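Local coordinates for uncharacterized protein (Shigella flexneri 5a str. M90T, PDB 5EUR) that is of unknown function but may be related to glutathione S-transferases, and folds as a small, largely helical protein, at residues K29-I34 with A60-G65; A48-I53 with S71-Q76. All coordinates share one frame; numbering follows the deposited sequence.

Interaction 1: K29-I34 with A60-G65; sequences KYFTEI and AGLDAG
Leu62 reaches the helix segment 29-34 with one methyl group, and the contact between the segments is apolar. Its CD1 lies 3.9 Å from CE2 of Phe31 and 4.0 Å from CD2 of the same ring, meeting the ring at its edge, in the ring plane. The two side chains run roughly perpendicular to each other. With CG anti to the backbone N (chi1 -176°), the Phe31 ring presents its CD2-CE2 edge to the Leu62 methyl. A looser touch joins the same Leu62 CD1 to Thr32 CG2, 4.2 Å away. Around this pair the strands and helix 47-59 close in: Ile10, Val19 and Val21 border Phe31, Leu12 borders Leu62, and Ile57 touches both. The methyl-to-edge contact thus belongs to a hydrophobic core between a three-stranded antiparallel sheet and the helices that follow it. The loop leaves helix 47-59 through a Schellman motif, with Gly61 at positive phi.

The polar groups make their bonds within or beyond the two segments. Thr32 OG1 bonds to Thr28 O, one turn back in its own helix, and Lys29 NZ approaches this OG1 in a weak bond of 3.5 Å. In the loop, an Asx turn sets Gly65 N 2.8 Å from Asp63 OD1, with the N-H coming in 36° off the plane of the carboxylate, while Leu62 O accepts from Arg89.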
loop_
_atom_site.group_PDB
_atom_site.type_symbol
_atom_site.label_atom_id
_atom_site.label_comp_id
_atom_site.label_asym_id
_atom_site.label_seq_id
_atom_site.Cartn_x
_atom_site.Cartn_y
_atom_site.Cartn_z
ATOM N N LYS A 29 -5.469 -5.959 -9.431
ATOM C CA LYS A 29 -6.443 -6.206 -8.372
ATOM C C LYS A 29 -5.916 -5.774 -7.009
ATOM O O LYS A 29 -6.683 -5.266 -6.190
ATOM C CB LYS A 29 -6.839 -7.683 -8.360
ATOM C CG LYS A 29 -7.590 -8.090 -9.613
ATOM C CD LYS A 29 -8.995 -7.516 -9.603
ATOM C CE LYS A 29 -9.386 -6.968 -10.958
ATOM N NZ LYS A 29 -9.366 -5.469 -10.923
ATOM N N TYR A 30 -4.621 -5.958 -6.737
ATOM C CA TYR A 30 -4.088 -5.438 -5.477
ATOM C C TYR A 30 -4.229 -3.924 -5.426
ATOM O O TYR A 30 -4.651 -3.356 -4.409
ATOM C CB TYR A 30 -2.620 -5.839 -5.293
ATOM C CG TYR A 30 -2.004 -5.238 -4.051
ATOM C CD1 TYR A 30 -2.222 -5.805 -2.798
ATOM C CD2 TYR A 30 -1.209 -4.096 -4.130
ATOM C CE1 TYR A 30 -1.657 -5.246 -1.661
ATOM C CE2 TYR A 30 -0.654 -3.529 -2.996
ATOM C CZ TYR A 30 -0.883 -4.112 -1.770
ATOM O OH TYR A 30 -0.336 -3.547 -0.644
ATOM N N PHE A 31 -3.891 -3.249 -6.522
ATOM C CA PHE A 31 -4.010 -1.796 -6.528
ATOM C C PHE A 31 -5.458 -1.354 -6.330
ATOM O O PHE A 31 -5.737 -0.459 -5.527
ATOM C CB PHE A 31 -3.442 -1.231 -7.828
ATOM C CG PHE A 31 -3.452 0.254 -7.874
ATOM C CD1 PHE A 31 -2.638 0.987 -7.013
ATOM C CD2 PHE A 31 -4.259 0.932 -8.763
ATOM C CE1 PHE A 31 -2.634 2.371 -7.044
ATOM C CE2 PHE A 31 -4.258 2.314 -8.794
ATOM C CZ PHE A 31 -3.451 3.033 -7.941
ATOM N N THR A 32 -6.403 -1.957 -7.061
ATOM C CA THR A 32 -7.770 -1.445 -6.984
ATOM C C THR A 32 -8.510 -1.909 -5.731
ATOM O O THR A 32 -9.334 -1.160 -5.202
ATOM C CB THR A 32 -8.563 -1.820 -8.240
ATOM O OG1 THR A 32 -8.639 -3.245 -8.362
ATOM C CG2 THR A 32 -7.901 -1.223 -9.478
ATOM N N GLU A 33 -8.235 -3.114 -5.233
ATOM C CA GLU A 33 -8.951 -3.622 -4.067
ATOM C C GLU A 33 -8.333 -3.169 -2.744
ATOM O O GLU A 33 -9.064 -2.939 -1.770
ATOM C CB GLU A 33 -8.987 -5.150 -4.106
ATOM C CG GLU A 33 -9.663 -5.739 -5.347
ATOM C CD GLU A 33 -11.173 -5.716 -5.261
ATOM O OE1 GLU A 33 -11.706 -5.270 -4.230
ATOM O OE2 GLU A 33 -11.822 -6.144 -6.237
ATOM N N ILE A 34 -7.001 -3.062 -2.669
ATOM C CA ILE A 34 -6.349 -2.674 -1.418
ATOM C C ILE A 34 -5.909 -1.208 -1.442
ATOM O O ILE A 34 -6.291 -0.412 -0.571
ATOM C CB ILE A 34 -5.142 -3.587 -1.116
ATOM C CG1 ILE A 34 -5.581 -5.050 -1.014
ATOM C CG2 ILE A 34 -4.441 -3.130 0.161
ATOM C CD1 ILE A 34 -6.311 -5.393 0.265
ATOM N N ALA A 60 -7.003 6.746 -15.782
ATOM C CA ALA A 60 -6.103 5.641 -16.075
ATOM C C ALA A 60 -6.796 4.449 -16.725
ATOM O O ALA A 60 -6.120 3.472 -17.066
ATOM C CB ALA A 60 -5.402 5.197 -14.787
ATOM N N GLY A 61 -8.111 4.484 -16.891
ATOM C CA GLY A 61 -8.818 3.346 -17.434
ATOM C C GLY A 61 -9.345 2.372 -16.410
ATOM O O GLY A 61 -9.842 1.303 -16.789
ATOM N N LEU A 62 -9.262 2.711 -15.130
ATOM C CA LEU A 62 -9.751 1.869 -14.052
ATOM C C LEU A 62 -11.175 2.272 -13.677
ATOM O O LEU A 62 -11.693 3.299 -14.118
ATOM C CB LEU A 62 -8.821 1.968 -12.846
ATOM C CG LEU A 62 -7.377 1.564 -13.146
ATOM C CD1 LEU A 62 -6.456 1.877 -11.952
ATOM C CD2 LEU A 62 -7.315 0.099 -13.497
ATOM N N ASP A 63 -11.816 1.450 -12.837
ATOM C CA ASP A 63 -13.226 1.662 -12.510
ATOM C C ASP A 63 -13.343 2.572 -11.294
ATOM O O ASP A 63 -13.208 2.121 -10.153
ATOM C CB ASP A 63 -13.922 0.333 -12.265
ATOM C CG ASP A 63 -15.421 0.474 -12.149
ATOM O OD1 ASP A 63 -15.921 1.623 -12.041
ATOM O OD2 ASP A 63 -16.096 -0.579 -12.171
ATOM N N ALA A 64 -13.657 3.849 -11.536
ATOM C CA ALA A 64 -13.815 4.807 -10.450
ATOM C C ALA A 64 -15.164 4.686 -9.760
ATOM O O ALA A 64 -15.406 5.387 -8.768
ATOM C CB ALA A 64 -13.607 6.238 -10.960
ATOM N N GLY A 65 -16.032 3.800 -10.235
ATOM C CA GLY A 65 -17.320 3.610 -9.609
ATOM C C GLY A 65 -17.387 2.541 -8.543
ATOM O O GLY A 65 -18.460 2.314 -7.975
#

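Interaction 2: A48-I53 with S71-Q76; sequences ANSNRI and SRWWAQ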
loop_
_atom_site.group_PDB
_atom_site.type_symbol
_atom_site.label_atom_id
_atom_site.label_comp_id
_atom_site.label_asym_id
_atom_site.label_seq_id
_atom_site.Cartn_x
_atom_site.Cartn_y
_atom_site.Cartn_z
ATOM N N ALA A 48 -13.212 16.730 -1.766
ATOM C CA ALA A 48 -12.372 17.302 -2.813
ATOM C C ALA A 48 -11.188 16.391 -3.117
ATOM O O ALA A 48 -10.851 16.148 -4.288
ATOM C CB ALA A 48 -11.897 18.695 -2.397
ATOM N N ASN A 49 -10.563 15.851 -2.069
ATOM C CA ASN A 49 -9.419 14.967 -2.262
ATOM C C ASN A 49 -9.851 13.654 -2.898
ATOM O O ASN A 49 -9.196 13.159 -3.830
ATOM C CB ASN A 49 -8.713 14.707 -0.924
ATOM C CG ASN A 49 -7.329 14.108 -1.100
ATOM O OD1 ASN A 49 -6.833 13.967 -2.219
ATOM N ND2 ASN A 49 -6.689 13.751 0.016
ATOM N N SER A 50 -10.943 13.065 -2.400
ATOM C CA SER A 50 -11.368 11.793 -2.982
ATOM C C SER A 50 -11.813 11.981 -4.429
ATOM O O SER A 50 -11.599 11.096 -5.267
ATOM C CB SER A 50 -12.461 11.126 -2.135
ATOM O OG SER A 50 -13.623 11.924 -1.951
ATOM N N ASN A 51 -12.394 13.137 -4.752
ATOM C CA ASN A 51 -12.734 13.401 -6.146
ATOM C C ASN A 51 -11.491 13.443 -7.015
ATOM O O ASN A 51 -11.502 12.899 -8.125
ATOM C CB ASN A 51 -13.510 14.712 -6.277
ATOM C CG ASN A 51 -14.949 14.583 -5.847
ATOM O OD1 ASN A 51 -15.495 13.485 -5.749
ATOM N ND2 ASN A 51 -15.582 15.722 -5.579
ATOM N N ARG A 52 -10.412 14.090 -6.534
ATOM C CA ARG A 52 -9.157 14.092 -7.288
ATOM C C ARG A 52 -8.652 12.672 -7.536
ATOM O O ARG A 52 -8.293 12.300 -8.670
ATOM C CB ARG A 52 -8.086 14.896 -6.540
ATOM C CG ARG A 52 -8.192 16.410 -6.653
ATOM C CD ARG A 52 -7.070 17.091 -5.835
ATOM N NE ARG A 52 -5.743 16.578 -6.188
ATOM C CZ ARG A 52 -4.925 17.128 -7.084
ATOM N NH1 ARG A 52 -5.280 18.230 -7.728
ATOM N NH2 ARG A 52 -3.743 16.577 -7.333
ATOM N N ILE A 53 -8.577 11.873 -6.467
ATOM C CA ILE A 53 -8.115 10.495 -6.610
ATOM C C ILE A 53 -8.925 9.768 -7.675
ATOM O O ILE A 53 -8.372 9.116 -8.569
ATOM C CB ILE A 53 -8.202 9.764 -5.261
ATOM C CG1 ILE A 53 -7.190 10.351 -4.273
ATOM C CG2 ILE A 53 -7.947 8.287 -5.455
ATOM C CD1 ILE A 53 -7.501 9.968 -2.819
ATOM N N SER A 71 -17.399 6.957 -4.641
ATOM C CA SER A 71 -17.808 6.928 -6.050
ATOM C C SER A 71 -19.085 7.725 -6.301
ATOM O O SER A 71 -19.205 8.400 -7.330
ATOM C CB SER A 71 -17.997 5.495 -6.517
ATOM O OG SER A 71 -16.747 4.830 -6.575
ATOM N N ARG A 72 -20.064 7.630 -5.406
ATOM C CA ARG A 72 -21.304 8.368 -5.632
ATOM C C ARG A 72 -21.062 9.874 -5.566
ATOM O O ARG A 72 -21.552 10.630 -6.425
ATOM C CB ARG A 72 -22.367 7.902 -4.634
ATOM C CG ARG A 72 -22.626 6.397 -4.745
ATOM C CD ARG A 72 -23.874 5.917 -4.006
ATOM N NE ARG A 72 -23.648 5.734 -2.574
ATOM C CZ ARG A 72 -23.209 4.606 -2.022
ATOM N NH1 ARG A 72 -22.942 3.547 -2.781
ATOM N NH2 ARG A 72 -23.033 4.538 -0.708
ATOM N N TRP A 73 -20.269 10.319 -4.578
ATOM C CA TRP A 73 -19.823 11.708 -4.540
ATOM C C TRP A 73 -19.151 12.108 -5.846
ATOM O O TRP A 73 -19.470 13.152 -6.421
ATOM C CB TRP A 73 -18.840 11.948 -3.387
ATOM C CG TRP A 73 -19.337 11.742 -2.001
ATOM C CD1 TRP A 73 -20.632 11.601 -1.594
ATOM C CD2 TRP A 73 -18.534 11.733 -0.807
ATOM N NE1 TRP A 73 -20.681 11.474 -0.219
ATOM C CE2 TRP A 73 -19.406 11.549 0.282
ATOM C CE3 TRP A 73 -17.159 11.840 -0.563
ATOM C CZ2 TRP A 73 -18.950 11.472 1.605
ATOM C CZ3 TRP A 73 -16.703 11.781 0.754
ATOM C CH2 TRP A 73 -17.600 11.585 1.819
ATOM N N TRP A 74 -18.205 11.288 -6.324
ATOM C CA TRP A 74 -17.454 11.647 -7.525
ATOM C C TRP A 74 -18.370 11.741 -8.741
ATOM O O TRP A 74 -18.228 12.652 -9.562
ATOM C CB TRP A 74 -16.338 10.619 -7.758
ATOM C CG TRP A 74 -15.696 10.661 -9.111
ATOM C CD1 TRP A 74 -14.747 11.546 -9.563
ATOM C CD2 TRP A 74 -15.969 9.775 -10.201
ATOM N NE1 TRP A 74 -14.401 11.237 -10.862
ATOM C CE2 TRP A 74 -15.148 10.164 -11.276
ATOM C CE3 TRP A 74 -16.828 8.680 -10.363
ATOM C CZ2 TRP A 74 -15.167 9.496 -12.517
ATOM C CZ3 TRP A 74 -16.846 8.018 -11.594
ATOM C CH2 TRP A 74 -16.010 8.428 -12.646
ATOM N N ALA A 75 -19.320 10.816 -8.854
ATOM C CA ALA A 75 -20.207 10.755 -10.014
ATOM C C ALA A 75 -21.146 11.946 -10.068
ATOM O O ALA A 75 -21.616 12.314 -11.155
ATOM C CB ALA A 75 -21.014 9.459 -9.998
ATOM N N GLN A 76 -21.465 12.544 -8.921
ATOM C CA GLN A 76 -22.293 13.745 -8.943
ATOM C C GLN A 76 -21.515 15.013 -8.590
ATOM O O GLN A 76 -22.102 16.001 -8.135
ATOM C CB GLN A 76 -23.507 13.542 -8.044
ATOM C CG GLN A 76 -24.358 12.377 -8.557
ATOM C CD GLN A 76 -25.179 11.681 -7.493
ATOM O OE1 GLN A 76 -26.359 11.977 -7.315
ATOM N NE2 GLN A 76 -24.559 10.743 -6.781
#
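Asn51 points the oxygen of its amide at the backbone of helix 71-75, where OD1 comes to 3.2 Å from Trp74 CA and 3.6 Å from Trp74 CB. Trp74 N is 3.5 Å from the same oxygen, yet no hydrogen bond forms, and the amide simply packs on the helix surface. The two tryptophans leave that surface in different directions. Trp73, its CG anti to the carbonyl carbon (chi1 -63°), turns an edge of its indole to Ser50, whose OG lies in the ring plane 3.8 Å from CE3; the hydroxyl merely touches the ring, and its hydrogen bond is with Met47 O in its own helix. Trp74 has CG anti to the backbone N instead (chi1 166°), which carries its CD1 to 3.8 Å from Asn51 O. Its NE1 bonds to Asn55 OD1, one turn farther along helix 47-59, and its ring meets that of His58. Tyr70 packs against the Trp73 ring at a steep angle. The axes of the two segments lie 9.3 Å apart at closest approach and cross at -83°, a nearly perpendicular helix-helix packing in which neighbouring tryptophans of the short helix engage successive turns of the longer one.

In the fold
From the N terminus, the chain passes through the three strands into helix 28-43, where the first half of interaction 1 lies, and then into helix 47-59, which carries the first half of interaction 2. The loop beyond that helix returns to helix 28-43, closing interaction 1 across 25 residues; helix 68-75 then folds back on helix 47-59 and closes interaction 2 across 17. Because their segments alternate along the chain, the two closures cross rather than nest. Interaction 1 ties the 60-65 loop to helix 28-43, and interaction 2 joins helix 68-75 directly to helix 47-59. Ala64 connects the two: its O lies 2.6 Å from Ser71 OG, a probable hydrogen bond, and its CB packs on Trp74 CH2.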